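Local atomic coordinates of probable aromatic acid decarboxylase (Escherichia coli, PDB entry 1SBZ), a protein that probably transfers a dimethylallyl group to reduced FMN, supplying the prenylated flavin cofactor used by a partner phenolic acid decarboxylase. Residues D[6-11]-D[81-86]. Sequence-based numbering, arbitrary orientation.
Sequences GMTGAT and MIVIPC. With FMN (flavin mononucleotide), chain H.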
loop_
_atom_site.group_PDB
_atom_site.type_symbol
_atom_site.label_atom_id
_atom_site.label_comp_id
_atom_site.label_asym_id
_atom_site.label_seq_id
_atom_site.Cartn_x
_atom_site.Cartn_y
_atom_site.Cartn_z
ATOM N N GLY D 6 -24.212 9.564 21.301
ATOM C CA GLY D 6 -24.985 8.848 20.300
ATOM C C GLY D 6 -25.279 7.464 20.842
ATOM O O GLY D 6 -24.425 6.856 21.480
HETATM N N MSE D 7 -26.490 6.974 20.618
HETATM C CA MSE D 7 -26.804 5.592 20.953
HETATM C C MSE D 7 -27.283 4.887 19.721
HETATM O O MSE D 7 -27.968 5.463 18.880
HETATM C CB MSE D 7 -27.834 5.488 22.075
HETATM C CG MSE D 7 -27.299 5.889 23.436
HETATM SE SE MSE D 7 -28.529 5.410 24.877
HETATM C CE MSE D 7 -28.555 3.462 24.703
ATOM N N THR D 8 -26.952 3.610 19.645
ATOM C CA THR D 8 -27.061 2.870 18.413
ATOM C C THR D 8 -27.545 1.434 18.683
ATOM O O THR D 8 -27.414 0.941 19.798
ATOM C CB THR D 8 -25.677 2.981 17.741
ATOM O OG1 THR D 8 -25.732 3.978 16.707
ATOM C CG2 THR D 8 -25.278 1.763 17.068
ATOM N N GLY D 9 -28.107 0.781 17.666
ATOM C CA GLY D 9 -28.816 -0.490 17.835
ATOM C C GLY D 9 -27.971 -1.748 17.967
ATOM O O GLY D 9 -28.318 -2.790 17.422
ATOM N N ALA D 10 -26.860 -1.657 18.684
ATOM C CA ALA D 10 -26.119 -2.847 19.078
ATOM C C ALA D 10 -26.600 -3.271 20.459
ATOM O O ALA D 10 -27.013 -2.436 21.272
ATOM C CB ALA D 10 -24.621 -2.579 19.089
ATOM N N THR D 11 -26.557 -4.569 20.733
ATOM C CA THR D 11 -26.918 -5.018 22.062
ATOM C C THR D 11 -25.952 -4.346 23.049
ATOM O O THR D 11 -24.773 -4.176 22.757
ATOM C CB THR D 11 -26.960 -6.565 22.149
ATOM O OG1 THR D 11 -27.250 -6.960 23.493
ATOM C CG2 THR D 11 -25.596 -7.198 21.859
HETATM N N MSE D 81 -17.677 13.561 21.477
HETATM C CA MSE D 81 -18.813 12.682 21.241
HETATM C C MSE D 81 -18.476 11.253 21.654
HETATM O O MSE D 81 -17.356 10.798 21.451
HETATM C CB MSE D 81 -19.206 12.723 19.758
HETATM C CG MSE D 81 -20.346 11.786 19.345
HETATM SE SE MSE D 81 -20.971 12.172 17.538
HETATM C CE MSE D 81 -22.438 10.937 17.459
ATOM N N ILE D 82 -19.449 10.568 22.247
ATOM C CA ILE D 82 -19.351 9.144 22.554
ATOM C C ILE D 82 -20.493 8.433 21.844
ATOM O O ILE D 82 -21.634 8.874 21.915
ATOM C CB ILE D 82 -19.451 8.887 24.089
ATOM C CG1 ILE D 82 -18.421 9.719 24.849
ATOM C CG2 ILE D 82 -19.260 7.395 24.407
ATOM C CD1 ILE D 82 -18.689 9.855 26.339
ATOM N N VAL D 83 -20.196 7.340 21.155
ATOM C CA VAL D 83 -21.258 6.498 20.603
ATOM C C VAL D 83 -21.250 5.189 21.384
ATOM O O VAL D 83 -20.270 4.437 21.328
ATOM C CB VAL D 83 -21.083 6.245 19.088
ATOM C CG1 VAL D 83 -22.297 5.513 18.518
ATOM C CG2 VAL D 83 -20.846 7.568 18.336
ATOM N N ILE D 84 -22.339 4.929 22.110
ATOM C CA ILE D 84 -22.389 3.838 23.089
ATOM C C ILE D 84 -23.776 3.177 23.235
ATOM O O ILE D 84 -24.735 3.831 23.662
ATOM C CB ILE D 84 -21.861 4.348 24.468
ATOM C CG1 ILE D 84 -21.850 3.221 25.503
ATOM C CG2 ILE D 84 -22.648 5.602 24.944
ATOM C CD1 ILE D 84 -21.172 3.610 26.815
ATOM N N PRO D 85 -23.902 1.901 22.850
ATOM C CA PRO D 85 -22.856 1.174 22.124
ATOM C C PRO D 85 -22.866 1.626 20.674
ATOM O O PRO D 85 -23.830 2.271 20.235
ATOM C CB PRO D 85 -23.331 -0.278 22.195
ATOM C CG PRO D 85 -24.836 -0.160 22.237
ATOM C CD PRO D 85 -25.103 1.074 23.065
ATOM N N CYS D 86 -21.810 1.290 19.941
ATOM C CA CYS D 86 -21.721 1.620 18.524
ATOM C C CYS D 86 -21.843 0.338 17.701
ATOM O O CYS D 86 -21.055 -0.605 17.856
ATOM C CB CYS D 86 -20.410 2.361 18.222
ATOM S SG CYS D 86 -20.192 2.832 16.487
HETATM N N1 FMN H . -25.524 -4.824 15.246
HETATM C C2 FMN H . -24.191 -4.828 15.587
HETATM O O2 FMN H . -23.394 -4.346 14.791
HETATM N N3 FMN H . -23.779 -5.366 16.790
HETATM C C4 FMN H . -24.719 -5.899 17.664
HETATM O O4 FMN H . -24.377 -6.136 18.827
HETATM C C4A FMN H . -26.082 -5.890 17.314
HETATM N N5 FMN H . -27.052 -6.408 18.157
HETATM C C5A FMN H . -28.394 -6.380 17.789
HETATM C C6 FMN H . -29.370 -6.899 18.645
HETATM C C7 FMN H . -30.725 -6.872 18.283
HETATM C C7M FMN H . -31.754 -7.085 19.364
HETATM C C8 FMN H . -31.102 -6.322 17.052
HETATM C C8M FMN H . -32.548 -6.033 16.727
HETATM C C9 FMN H . -30.127 -5.808 16.205
HETATM C C9A FMN H . -28.774 -5.830 16.566
HETATM N N10 FMN H . -27.805 -5.315 15.709
HETATM C C10 FMN H . -26.473 -5.349 16.087
HETATM C "C1'" FMN H . -28.167 -4.974 14.288
HETATM C "C2'" FMN H . -28.323 -3.463 14.147
HETATM O "O2'" FMN H . -29.295 -3.006 15.065
HETATM C "C3'" FMN H . -28.665 -3.045 12.712
HETATM O "O3'" FMN H . -27.525 -3.226 11.884
HETATM C "C4'" FMN H . -29.181 -1.605 12.600
HETATM O "O4'" FMN H . -29.334 -1.228 11.244
HETATM C "C5'" FMN H . -28.261 -0.590 13.268
HETATM O "O5'" FMN H . -28.674 0.725 12.933
HETATM P P FMN H . -28.145 1.950 13.836
HETATM O O1P FMN H . -28.836 1.851 15.181
HETATM O O2P FMN H . -28.498 3.216 13.114
HETATM O O3P FMN H . -26.643 1.833 14.004
#
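Gly6 and Val83 pair as neighbours in a parallel sheet, Gly6 N donating to Ile82 O (2.7 Å) and Ile84 N to Gly6 O (2.9 Å), after which the second chain turns a corner at Ile84 and Pro85, where the peptide is cis, and the regular pairing gives way to side-chain carbons resting on backbone carbonyls. Gly6 O also receives a CA-H...O contact from Val83, and the lack of a CB on Gly6 lets Met81 CE approach. Selenomethionine Met7 sets its CG against Ile84 O at 3.3 Å; CG lies beside its own backbone N (chi1 -71°). That buried carbonyl has no polar partner in the model. Thr8 packs its CB on Pro85 O, with CG2 3.4 Å from FMN O3P, while its OG1 is bonded to Thr90. Pro85 CG reaches the loop after the strand, 3.3 Å from Ala10 O and 4.0 Å from Ala10 CB. From its other side the same methyl meets the flavin around C4 and O4. Gly9 grips the cofactor at two points: its N donates to phosphate O1P (2.8 Å) and its O accepts from ribityl O2' (2.6 Å), an approach a CB there would obstruct. Thr11 N makes a longer bond to flavin O4, and Thr11 OG1 is held by Glu46 and by Phe151 N of a neighbouring subunit. Cofactor binding by loops following the carboxyl ends of adjacent parallel strands is characteristic of the Rossmann-like UbiX/PAD1 flavoprotein fold; Ser36 and Ser87 to Thr90 help complete this FMN pocket.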